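Local coordinates for probable dipeptidase (Pseudomonas aeruginosa, PDB 3B40), which probably hydrolyses dipeptides as a metal-dependent peptidase of the membrane dipeptidase (M19) family, which is built on a TIM-barrel fold, at residues A132-A140 / L150-R159; D257-V265 / G397-G405. The protein carries 11 engineered substitutions. All coordinates share one frame; numbering follows the deposited sequence.

Contact 1 of 2, residues A132-A140 / L150-R159; sequences AIVMSMLNA and LDKWAARGVR
M137 and W153 meet as a Met-aromatic pair in which the thioether lies over a face of the indole. M137 SD sits 3.8 Å from the centroid of the W153 five-membered ring and only 16° off its normal, with the two side chains crossing at about a right angle. The methionine's first torsion sets CG anti to the backbone N (chi1 -178°), carrying the chain out from the strand; a bend at chi3 then lays CE near W153 CB and the ring atom CD1, and 4.2 Å from CD2 of L150. On the opposite face of the indole lies NH1 of R156, whose guanidinium is salt-bridged to E96. Two residues earlier, M135 runs across V158, its CG 3.8 Å from V158 CG2, while V158 CG1 turns to M137 CB. G157, with positive phi, follows the last turn of the helix in a Schellman motif. Beyond it R159 N donates to M135 O at 2.9 Å, almost straight at 163°, and a water links M135 N to G157 O. R159 NH1 bonds both A154 O and V158 O, linking the last helical turn to V158. The contact joins strand and helix of the beta-alpha-beta unit 131-138, 148-155, 160-162. Chemically, sulfur and methyl groups pack helix on strand, while R159 N directly and G157 O through water are matched just before strand 160-162.

Contact 2 of 2, residues D257-V265 / G397-G405; sequences DSGGVIQVV and GGNFLRAWG
R402 reaches G259 because its side chain leaves the helix with CG anti to the backbone N and then folds at chi3 (68°), bringing the guanidinium edge-on to the carbonyls of G259 and G260, just before the strand; V261, for its part, has CG2 beside its own backbone N, facing the same helix. The setting is the TIM barrel: strand 261-265 is one of its parallel strands, and the 397-405 part of helix 389-409 runs at 144° to it, roughly antiparallel. R402 NH1 donates to G259 O at 3.2 Å and 162°, the oxygen lying in the guanidinium plane while the donor stands above the carbonyl plane. A water bridges the same pair, giving a hydrogen to G259 O and accepting one from R402 NE at 2.7 Å, so one carbonyl is gripped both directly and through solvent. R402 NH2 bonds D352 O, and N399 O lies over the centre of one guanidinium face. G259, with positive phi, follows helix 249-257 in a Schellman motif, and its carbonyl accepts from the arginine. Deeper in, V261 CG2 presses on the helix backbone, 3.6 Å from N399 O, and also touches A403 CB at 4.1 Å. N399 crosses the valine at about a right angle, its ND2 bonded to V354 O and I351 O. Two residues on, Q263 meets F400 at the ring edge, amide and ring planes nearly perpendicular, with OE1 3.5 Å from F400 CB. Where the helix is kinked, F400 N lacks a bond to the preceding turn; a water accepts its hydrogen at 2.9 Å and donates its own to Q263 OE1 at 3.0 Å.

Overall arrangement
Contact 1 and contact 2 illustrate two ways in which helices join one barrel sheet. Their centres lie about 17 Å apart, and they come in series along the chain, contact 1 closing before contact 2 opens. Contact 1 is local, joining strand 131-138 to the helix that follows it; contact 2 spans more than 130 residues, bringing helix 389-409 from near the end of the chain onto strand 261-265. The two touch through W404 of that last helix, whose CZ3 packs 3.7 Å from V134 CG2 and whose CZ2 approaches R159 CB. The last helix of the chain thus packs on strand 261-265 and, through W404, on the edge of contact 1.

Contact 1 of 2, residues A132-A140 / L150-R159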
ATOM      1  N   ALA A 132       1.938 -17.000   4.562  1.00 16.52           N
ATOM      2  CA  ALA A 132       0.760 -16.493   5.275  1.00 16.66           C
ATOM      3  C   ALA A 132       0.171 -15.248   4.612  1.00 16.92           C
ATOM      4  O   ALA A 132       0.750 -14.145   4.634  1.00 16.94           O
ATOM      5  CB  ALA A 132       1.088 -16.231   6.725  1.00 15.72           C
ATOM      6  N   ILE A 133      -0.974 -15.443   3.982  1.00 17.43           N
ATOM      7  CA  ILE A 133      -1.722 -14.328   3.399  1.00 17.24           C
ATOM      8  C   ILE A 133      -2.532 -13.636   4.473  1.00 17.18           C
ATOM      9  O   ILE A 133      -3.261 -14.293   5.229  1.00 17.09           O
ATOM     10  CB  ILE A 133      -2.676 -14.822   2.301  1.00 17.81           C
ATOM     11  CG1 ILE A 133      -1.883 -15.300   1.080  1.00 18.16           C
ATOM     12  CG2 ILE A 133      -3.714 -13.724   1.916  1.00 17.53           C
ATOM     13  CD1 ILE A 133      -2.736 -16.062   0.065  1.00 17.86           C
ATOM     14  N   VAL A 134      -2.404 -12.313   4.547  1.00 16.36           N
ATOM     15  CA  VAL A 134      -3.316 -11.511   5.336  1.00 17.43           C
ATOM     16  C   VAL A 134      -4.253 -10.851   4.317  1.00 16.83           C
ATOM     17  O   VAL A 134      -3.795 -10.154   3.407  1.00 17.12           O
ATOM     18  CB  VAL A 134      -2.576 -10.459   6.198  1.00 17.53           C
ATOM     19  CG1 VAL A 134      -3.581  -9.470   6.819  1.00 19.24           C
ATOM     20  CG2 VAL A 134      -1.741 -11.159   7.279  1.00 17.40           C
ATOM     21  N   MET A 135      -5.544 -11.165   4.413  1.00 16.77           N
ATOM     22  CA  MET A 135      -6.508 -10.714   3.425  1.00 14.69           C
ATOM     23  C   MET A 135      -6.855  -9.306   3.828  1.00 15.64           C
ATOM     24  O   MET A 135      -7.391  -9.088   4.910  1.00 14.65           O
ATOM     25  CB  MET A 135      -7.794 -11.534   3.458  1.00 14.68           C
ATOM     26  CG  MET A 135      -8.809 -11.120   2.367  1.00 14.48           C
ATOM     27  SD  MET A 135     -10.304 -12.199   2.218  1.00 10.06           S
ATOM     28  CE  MET A 135      -9.500 -13.720   1.674  1.00 17.73           C
ATOM     29  N   SER A 136      -6.537  -8.351   2.962  1.00 15.75           N
ATOM     30  CA  SER A 136      -6.866  -6.952   3.267  1.00 16.33           C
ATOM     31  C   SER A 136      -7.878  -6.495   2.226  1.00 15.91           C
ATOM     32  O   SER A 136      -8.282  -7.287   1.378  1.00 16.21           O
ATOM     33  CB  SER A 136      -5.608  -6.082   3.279  1.00 15.76           C
ATOM     34  OG  SER A 136      -4.861  -6.241   2.075  1.00 16.85           O
ATOM     35  N   MET A 137      -8.312  -5.245   2.325  1.00 16.44           N
ATOM     36  CA  MET A 137      -9.266  -4.660   1.397  1.00 16.19           C
ATOM     37  C   MET A 137      -8.842  -3.207   1.322  1.00 17.33           C
ATOM     38  O   MET A 137      -8.533  -2.604   2.356  1.00 18.23           O
ATOM     39  CB  MET A 137     -10.704  -4.806   1.958  1.00 15.94           C
ATOM     40  CG  MET A 137     -11.817  -4.272   1.068  1.00 15.83           C
ATOM     41  SD  MET A 137     -13.463  -5.023   1.263  1.00 15.21           S
ATOM     42  CE  MET A 137     -13.974  -4.273   2.758  1.00 15.25           C
ATOM     43  N   LEU A 138      -8.777  -2.649   0.118  1.00 17.58           N
ATOM     44  CA  LEU A 138      -8.432  -1.248  -0.024  1.00 18.84           C
ATOM     45  C   LEU A 138      -9.432  -0.634  -0.976  1.00 19.00           C
ATOM     46  O   LEU A 138      -9.686  -1.197  -2.043  1.00 20.15           O
ATOM     47  CB  LEU A 138      -6.974  -1.068  -0.510  1.00 18.31           C
ATOM     48  CG  LEU A 138      -6.373   0.339  -0.659  1.00 18.13           C
ATOM     49  CD1 LEU A 138      -6.164   1.005   0.692  1.00 13.09           C
ATOM     50  CD2 LEU A 138      -5.020   0.259  -1.384  1.00 18.24           C
ATOM     51  N   ASN A 139     -10.023   0.482  -0.545  1.00 19.66           N
ATOM     52  CA  ASN A 139     -10.948   1.323  -1.338  1.00 18.84           C
ATOM     53  C   ASN A 139     -12.435   1.061  -1.039  1.00 19.06           C
ATOM     54  O   ASN A 139     -12.958  -0.031  -1.323  1.00 18.89           O
ATOM     55  CB  ASN A 139     -10.696   1.169  -2.828  1.00 18.91           C
ATOM     56  CG  ASN A 139     -11.264   2.319  -3.650  1.00 18.99           C
ATOM     57  OD1 ASN A 139     -11.666   3.361  -3.116  1.00 14.91           O
ATOM     58  ND2 ASN A 139     -11.238   2.152  -4.960  1.00 17.73           N
ATOM     59  N   ALA A 140     -13.117   2.055  -0.472  1.00 17.92           N
ATOM     60  CA  ALA A 140     -14.556   1.917  -0.177  1.00 17.52           C
ATOM     61  C   ALA A 140     -15.457   2.065  -1.417  1.00 18.26           C
ATOM     62  O   ALA A 140     -16.647   1.764  -1.351  1.00 18.05           O
ATOM     63  CB  ALA A 140     -14.969   2.927   0.888  1.00 17.30           C
ATOM     64  N   LEU A 150     -19.073  -4.327   5.261  1.00 18.67           N
ATOM     65  CA  LEU A 150     -17.922  -4.522   6.140  1.00 18.15           C
ATOM     66  C   LEU A 150     -18.049  -5.846   6.910  1.00 18.96           C
ATOM     67  O   LEU A 150     -17.115  -6.639   6.935  1.00 17.76           O
ATOM     68  CB  LEU A 150     -17.745  -3.331   7.094  1.00 18.09           C
ATOM     69  CG  LEU A 150     -17.429  -1.979   6.441  1.00 17.44           C
ATOM     70  CD1 LEU A 150     -17.284  -0.855   7.489  1.00 14.52           C
ATOM     71  CD2 LEU A 150     -16.166  -2.079   5.531  1.00 17.19           C
ATOM     72  N   ASP A 151     -19.239  -6.090   7.473  1.00 19.69           N
ATOM     73  CA  ASP A 151     -19.537  -7.315   8.209  1.00 19.99           C
ATOM     74  C   ASP A 151     -19.386  -8.552   7.327  1.00 20.48           C
ATOM     75  O   ASP A 151     -18.794  -9.552   7.732  1.00 20.45           O
ATOM     76  CB  ASP A 151     -20.963  -7.250   8.793  1.00 20.26           C
ATOM     77  CG  ASP A 151     -21.175  -6.033   9.685  1.00 21.81           C
ATOM     78  OD1 ASP A 151     -21.252  -6.219  10.922  1.00 26.17           O
ATOM     79  OD2 ASP A 151     -21.244  -4.892   9.164  1.00 20.44           O
ATOM     80  N   LYS A 152     -19.912  -8.462   6.111  1.00 20.70           N
ATOM     81  CA  LYS A 152     -19.860  -9.552   5.155  1.00 20.84           C
ATOM     82  C   LYS A 152     -18.415  -9.873   4.703  1.00 19.52           C
ATOM     83  O   LYS A 152     -18.026 -11.042   4.654  1.00 19.28           O
ATOM     84  CB  LYS A 152     -20.763  -9.237   3.960  1.00 21.01           C
ATOM     85  CG  LYS A 152     -22.272  -9.144   4.310  1.00 22.59           C
ATOM     86  CD  LYS A 152     -23.114  -8.719   3.077  1.00 22.07           C
ATOM     87  CE  LYS A 152     -24.618  -8.792   3.323  1.00 24.69           C
ATOM     88  NZ  LYS A 152     -25.094  -7.833   4.379  1.00 24.10           N
ATOM     89  N   TRP A 153     -17.615  -8.846   4.410  1.00 19.40           N
ATOM     90  CA  TRP A 153     -16.204  -9.051   4.036  1.00 17.61           C
ATOM     91  C   TRP A 153     -15.320  -9.553   5.187  1.00 17.61           C
ATOM     92  O   TRP A 153     -14.483 -10.439   4.988  1.00 17.07           O
ATOM     93  CB  TRP A 153     -15.630  -7.813   3.356  1.00 18.14           C
ATOM     94  CG  TRP A 153     -16.013  -7.675   1.856  1.00 16.67           C
ATOM     95  CD1 TRP A 153     -16.825  -6.722   1.300  1.00 16.02           C
ATOM     96  CD2 TRP A 153     -15.542  -8.488   0.755  1.00 17.10           C
ATOM     97  NE1 TRP A 153     -16.921  -6.911  -0.065  1.00 16.48           N
ATOM     98  CE2 TRP A 153     -16.134  -7.978  -0.428  1.00 18.99           C
ATOM     99  CE3 TRP A 153     -14.689  -9.602   0.663  1.00 19.65           C
ATOM    100  CZ2 TRP A 153     -15.918  -8.560  -1.695  1.00 18.26           C
ATOM    101  CZ3 TRP A 153     -14.457 -10.182  -0.598  1.00 17.32           C
ATOM    102  CH2 TRP A 153     -15.071  -9.651  -1.764  1.00 17.61           C
ATOM    103  N   ALA A 154     -15.507  -9.004   6.393  1.00 17.61           N
ATOM    104  CA  ALA A 154     -14.850  -9.518   7.600  1.00 17.33           C
ATOM    105  C   ALA A 154     -15.129 -11.018   7.784  1.00 18.03           C
ATOM    106  O   ALA A 154     -14.206 -11.809   8.071  1.00 16.99           O
ATOM    107  CB  ALA A 154     -15.340  -8.744   8.828  1.00 17.71           C
ATOM    108  N   ALA A 155     -16.395 -11.412   7.603  1.00 17.82           N
ATOM    109  CA  ALA A 155     -16.804 -12.818   7.764  1.00 18.65           C
ATOM    110  C   ALA A 155     -16.090 -13.737   6.768  1.00 19.07           C
ATOM    111  O   ALA A 155     -15.775 -14.875   7.084  1.00 19.79           O
ATOM    112  CB  ALA A 155     -18.326 -12.958   7.626  1.00 18.28           C
ATOM    113  N   ARG A 156     -15.826 -13.217   5.581  1.00 18.75           N
ATOM    114  CA  ARG A 156     -15.102 -13.928   4.532  1.00 18.82           C
ATOM    115  C   ARG A 156     -13.560 -13.943   4.711  1.00 18.25           C
ATOM    116  O   ARG A 156     -12.863 -14.627   3.972  1.00 18.48           O
ATOM    117  CB  ARG A 156     -15.518 -13.358   3.166  1.00 18.64           C
ATOM    118  CG  ARG A 156     -17.030 -13.524   2.950  1.00 20.88           C
ATOM    119  CD  ARG A 156     -17.538 -12.795   1.716  1.00 25.49           C
ATOM    120  NE  ARG A 156     -17.155 -13.515   0.509  1.00 27.91           N
ATOM    121  CZ  ARG A 156     -17.202 -13.013  -0.717  1.00 30.13           C
ATOM    122  NH1 ARG A 156     -17.608 -11.763  -0.915  1.00 32.12           N
ATOM    123  NH2 ARG A 156     -16.835 -13.764  -1.749  1.00 30.20           N
ATOM    124  N   GLY A 157     -13.026 -13.223   5.702  1.00 17.12           N
ATOM    125  CA  GLY A 157     -11.578 -13.244   5.921  1.00 15.69           C
ATOM    126  C   GLY A 157     -10.813 -11.935   5.909  1.00 14.73           C
ATOM    127  O   GLY A 157      -9.613 -11.900   6.237  1.00 13.67           O
ATOM    128  N   VAL A 158     -11.479 -10.835   5.572  1.00 14.22           N
ATOM    129  CA  VAL A 158     -10.779  -9.544   5.544  1.00 14.31           C
ATOM    130  C   VAL A 158     -10.378  -9.119   6.977  1.00 14.73           C
ATOM    131  O   VAL A 158     -11.188  -9.195   7.899  1.00 14.54           O
ATOM    132  CB  VAL A 158     -11.613  -8.449   4.809  1.00 14.90           C
ATOM    133  CG1 VAL A 158     -11.083  -7.025   5.121  1.00 12.37           C
ATOM    134  CG2 VAL A 158     -11.615  -8.721   3.320  1.00 15.09           C
ATOM    135  N   ARG A 159      -9.129  -8.711   7.162  1.00 13.94           N
ATOM    136  CA  ARG A 159      -8.649  -8.346   8.490  1.00 13.42           C
ATOM    137  C   ARG A 159      -8.085  -6.918   8.602  1.00 13.79           C
ATOM    138  O   ARG A 159      -7.719  -6.471   9.704  1.00 13.89           O
ATOM    139  CB  ARG A 159      -7.641  -9.397   8.979  1.00 14.39           C
ATOM    140  CG  ARG A 159      -8.279 -10.744   9.347  1.00 13.17           C
ATOM    141  CD  ARG A 159      -9.241 -10.613  10.510  1.00 10.89           C
ATOM    142  NE  ARG A 159      -9.980 -11.847  10.777  1.00 14.40           N
ATOM    143  CZ  ARG A 159     -11.137 -12.217  10.219  1.00 14.97           C
ATOM    144  NH1 ARG A 159     -11.751 -11.480   9.296  1.00 13.59           N
ATOM    145  NH2 ARG A 159     -11.672 -13.369  10.588  1.00 14.80           N
TER
HETATM  146  O   HOH W   1      -6.903 -12.288   6.721  1.00 13.75           O

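Contact 2 of 2, residues D257-V265 / G397-G405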
ATOM      1  N   ASP A 257       0.076   7.527  18.261  1.00 18.21           N
ATOM      2  CA  ASP A 257      -0.751   7.701  19.467  1.00 18.63           C
ATOM      3  C   ASP A 257      -1.898   6.707  19.559  1.00 18.44           C
ATOM      4  O   ASP A 257      -2.384   6.432  20.642  1.00 19.18           O
ATOM      5  CB  ASP A 257      -1.330   9.107  19.552  1.00 19.08           C
ATOM      6  CG  ASP A 257      -0.287  10.176  19.866  1.00 20.74           C
ATOM      7  OD1 ASP A 257       0.837   9.857  20.332  1.00 23.13           O
ATOM      8  OD2 ASP A 257      -0.609  11.361  19.624  1.00 20.73           O
ATOM      9  N   SER A 258      -2.341   6.160  18.437  1.00 18.00           N
ATOM     10  CA  SER A 258      -3.340   5.079  18.473  1.00 16.94           C
ATOM     11  C   SER A 258      -2.708   3.759  18.886  1.00 17.09           C
ATOM     12  O   SER A 258      -3.432   2.798  19.140  1.00 16.52           O
ATOM     13  CB  SER A 258      -4.027   4.904  17.093  1.00 17.28           C
ATOM     14  OG  SER A 258      -3.192   4.220  16.154  1.00 15.57           O
ATOM     15  N   GLY A 259      -1.366   3.699  18.926  1.00 15.47           N
ATOM     16  CA  GLY A 259      -0.668   2.439  19.174  1.00 15.01           C
ATOM     17  C   GLY A 259      -0.305   1.728  17.886  1.00 14.60           C
ATOM     18  O   GLY A 259       0.127   0.587  17.916  1.00 15.02           O
ATOM     19  N   GLY A 260      -0.439   2.427  16.756  1.00 14.04           N
ATOM     20  CA  GLY A 260      -0.375   1.794  15.457  1.00 13.75           C
ATOM     21  C   GLY A 260       0.984   1.794  14.785  1.00 13.18           C
ATOM     22  O   GLY A 260       2.015   1.979  15.450  1.00 13.05           O
ATOM     23  N   VAL A 261       0.999   1.597  13.460  1.00 12.66           N
ATOM     24  CA  VAL A 261       2.279   1.404  12.748  1.00 12.05           C
ATOM     25  C   VAL A 261       2.281   2.081  11.394  1.00 12.09           C
ATOM     26  O   VAL A 261       1.287   2.038  10.668  1.00 11.29           O
ATOM     27  CB  VAL A 261       2.665  -0.138  12.544  1.00 12.33           C
ATOM     28  CG1 VAL A 261       4.056  -0.257  11.973  1.00 11.07           C
ATOM     29  CG2 VAL A 261       2.615  -0.913  13.855  1.00 13.55           C
ATOM     30  N   ILE A 262       3.421   2.681  11.047  1.00 12.60           N
ATOM     31  CA  ILE A 262       3.636   3.280   9.726  1.00 12.79           C
ATOM     32  C   ILE A 262       4.509   2.322   8.938  1.00 11.70           C
ATOM     33  O   ILE A 262       5.678   2.127   9.251  1.00 11.78           O
ATOM     34  CB  ILE A 262       4.288   4.676   9.834  1.00 12.70           C
ATOM     35  CG1 ILE A 262       3.362   5.606  10.627  1.00 16.16           C
ATOM     36  CG2 ILE A 262       4.525   5.284   8.444  1.00 12.85           C
ATOM     37  CD1 ILE A 262       4.072   6.520  11.543  1.00 14.97           C
ATOM     38  N   GLN A 263       3.912   1.671   7.951  1.00 12.23           N
ATOM     39  CA  GLN A 263       4.651   0.670   7.176  1.00 13.01           C
ATOM     40  C   GLN A 263       5.256   1.397   5.980  1.00 12.82           C
ATOM     41  O   GLN A 263       4.567   1.671   5.000  1.00 13.51           O
ATOM     42  CB  GLN A 263       3.730  -0.488   6.765  1.00 12.07           C
ATOM     43  CG  GLN A 263       3.090  -1.228   7.964  1.00 13.51           C
ATOM     44  CD  GLN A 263       3.910  -2.421   8.478  1.00 13.86           C
ATOM     45  OE1 GLN A 263       4.004  -2.638   9.687  1.00 12.98           O
ATOM     46  NE2 GLN A 263       4.487  -3.193   7.566  1.00  6.54           N
ATOM     47  N   VAL A 264       6.549   1.687   6.074  1.00 13.52           N
ATOM     48  CA  VAL A 264       7.264   2.533   5.105  1.00 12.80           C
ATOM     49  C   VAL A 264       7.433   1.842   3.770  1.00 13.77           C
ATOM     50  O   VAL A 264       8.001   0.749   3.695  1.00 13.86           O
ATOM     51  CB  VAL A 264       8.665   2.957   5.636  1.00 13.47           C
ATOM     52  CG1 VAL A 264       9.424   3.783   4.583  1.00 12.23           C
ATOM     53  CG2 VAL A 264       8.533   3.757   6.958  1.00 11.67           C
ATOM     54  N   VAL A 265       6.991   2.505   2.707  1.00 12.59           N
ATOM     55  CA  VAL A 265       6.817   1.845   1.434  1.00 12.87           C
ATOM     56  C   VAL A 265       7.996   2.075   0.472  1.00 13.46           C
ATOM     57  O   VAL A 265       8.431   3.210   0.274  1.00 13.51           O
ATOM     58  CB  VAL A 265       5.467   2.262   0.754  1.00 11.94           C
ATOM     59  CG1 VAL A 265       5.482   3.742   0.357  1.00 12.28           C
ATOM     60  CG2 VAL A 265       5.183   1.411  -0.455  1.00 12.22           C
ATOM     61  N   GLY A 397       7.735  -6.979  10.824  1.00 13.19           N
ATOM     62  CA  GLY A 397       6.422  -7.534  11.146  1.00 11.95           C
ATOM     63  C   GLY A 397       6.004  -7.590  12.604  1.00 13.18           C
ATOM     64  O   GLY A 397       4.800  -7.617  12.897  1.00 13.55           O
ATOM     65  N   GLY A 398       6.971  -7.629  13.522  1.00 12.85           N
ATOM     66  CA  GLY A 398       6.669  -7.664  14.969  1.00 13.08           C
ATOM     67  C   GLY A 398       5.708  -6.557  15.408  1.00 13.49           C
ATOM     68  O   GLY A 398       4.792  -6.786  16.195  1.00 13.20           O
ATOM     69  N   ASN A 399       5.933  -5.345  14.903  1.00 12.85           N
ATOM     70  CA  ASN A 399       5.094  -4.202  15.273  1.00 12.98           C
ATOM     71  C   ASN A 399       3.688  -4.357  14.731  1.00 12.20           C
ATOM     72  O   ASN A 399       2.693  -4.133  15.457  1.00 11.74           O
ATOM     73  CB  ASN A 399       5.717  -2.913  14.742  1.00 12.69           C
ATOM     74  CG  ASN A 399       7.004  -2.539  15.449  1.00 13.04           C
ATOM     75  OD1 ASN A 399       7.187  -2.847  16.628  1.00 12.97           O
ATOM     76  ND2 ASN A 399       7.891  -1.816  14.745  1.00 11.36           N
ATOM     77  N   PHE A 400       3.598  -4.732  13.451  1.00 11.52           N
ATOM     78  CA  PHE A 400       2.291  -4.985  12.823  1.00 11.28           C
ATOM     79  C   PHE A 400       1.505  -6.046  13.573  1.00 10.90           C
ATOM     80  O   PHE A 400       0.311  -5.889  13.799  1.00  9.88           O
ATOM     81  CB  PHE A 400       2.402  -5.344  11.324  1.00 10.73           C
ATOM     82  CG  PHE A 400       1.056  -5.559  10.645  1.00 11.48           C
ATOM     83  CD1 PHE A 400       0.435  -4.521   9.949  1.00 12.33           C
ATOM     84  CD2 PHE A 400       0.416  -6.793  10.703  1.00 11.80           C
ATOM     85  CE1 PHE A 400      -0.789  -4.719   9.312  1.00 12.57           C
ATOM     86  CE2 PHE A 400      -0.835  -6.988  10.078  1.00 13.74           C
ATOM     87  CZ  PHE A 400      -1.417  -5.954   9.379  1.00 11.15           C
ATOM     88  N   LEU A 401       2.163  -7.157  13.911  1.00 11.62           N
ATOM     89  CA  LEU A 401       1.490  -8.254  14.606  1.00 11.59           C
ATOM     90  C   LEU A 401       0.987  -7.827  15.997  1.00 12.37           C
ATOM     91  O   LEU A 401      -0.083  -8.237  16.397  1.00 11.41           O
ATOM     92  CB  LEU A 401       2.424  -9.452  14.722  1.00 12.46           C
ATOM     93  CG  LEU A 401       2.866 -10.151  13.418  1.00 13.78           C
ATOM     94  CD1 LEU A 401       3.879 -11.257  13.703  1.00 16.45           C
ATOM     95  CD2 LEU A 401       1.657 -10.715  12.654  1.00 14.04           C
ATOM     96  N   ARG A 402       1.753  -6.994  16.721  1.00 13.34           N
ATOM     97  CA  ARG A 402       1.301  -6.466  18.040  1.00 13.83           C
ATOM     98  C   ARG A 402       0.036  -5.634  17.849  1.00 14.33           C
ATOM     99  O   ARG A 402      -0.994  -5.840  18.523  1.00 14.73           O
ATOM    100  CB  ARG A 402       2.375  -5.571  18.687  1.00 13.22           C
ATOM    101  CG  ARG A 402       1.986  -4.920  20.077  1.00 14.31           C
ATOM    102  CD  ARG A 402       2.812  -3.656  20.371  1.00 13.68           C
ATOM    103  NE  ARG A 402       2.481  -2.540  19.460  1.00 16.68           N
ATOM    104  CZ  ARG A 402       3.329  -1.930  18.619  1.00 16.13           C
ATOM    105  NH1 ARG A 402       2.888  -0.930  17.854  1.00 16.25           N
ATOM    106  NH2 ARG A 402       4.605  -2.308  18.517  1.00 14.20           N
ATOM    107  N   ALA A 403       0.120  -4.674  16.939  1.00 13.75           N
ATOM    108  CA  ALA A 403      -1.023  -3.767  16.697  1.00 13.84           C
ATOM    109  C   ALA A 403      -2.256  -4.558  16.253  1.00 13.98           C
ATOM    110  O   ALA A 403      -3.370  -4.270  16.678  1.00 13.37           O
ATOM    111  CB  ALA A 403      -0.652  -2.722  15.646  1.00 13.86           C
ATOM    112  N   TRP A 404      -2.051  -5.549  15.384  1.00 12.83           N
ATOM    113  CA  TRP A 404      -3.144  -6.408  14.934  1.00 13.31           C
ATOM    114  C   TRP A 404      -3.794  -7.095  16.121  1.00 13.76           C
ATOM    115  O   TRP A 404      -5.025  -7.171  16.195  1.00 13.58           O
ATOM    116  CB  TRP A 404      -2.636  -7.429  13.900  1.00 12.26           C
ATOM    117  CG  TRP A 404      -3.637  -8.307  13.195  1.00 11.71           C
ATOM    118  CD1 TRP A 404      -5.005  -8.239  13.243  1.00 10.73           C
ATOM    119  CD2 TRP A 404      -3.321  -9.387  12.290  1.00 10.60           C
ATOM    120  NE1 TRP A 404      -5.556  -9.227  12.454  1.00 11.13           N
ATOM    121  CE2 TRP A 404      -4.548  -9.938  11.851  1.00 10.65           C
ATOM    122  CE3 TRP A 404      -2.125  -9.943  11.829  1.00 10.71           C
ATOM    123  CZ2 TRP A 404      -4.611 -11.023  10.971  1.00 11.65           C
ATOM    124  CZ3 TRP A 404      -2.179 -11.037  10.929  1.00 10.68           C
ATOM    125  CH2 TRP A 404      -3.420 -11.570  10.531  1.00 11.53           C
ATOM    126  N   GLY A 405      -2.984  -7.611  17.046  1.00 13.94           N
ATOM    127  CA  GLY A 405      -3.548  -8.261  18.207  1.00 14.44           C
ATOM    128  C   GLY A 405      -4.397  -7.304  19.030  1.00 15.39           C
ATOM    129  O   GLY A 405      -5.466  -7.694  19.515  1.00 15.77           O
TER
HETATM  130  O   HOH W   2      -0.066  -1.646  19.319  1.00 13.86           O
HETATM  131  O   HOH W   3       5.730  -4.228  11.517  1.00 13.61           O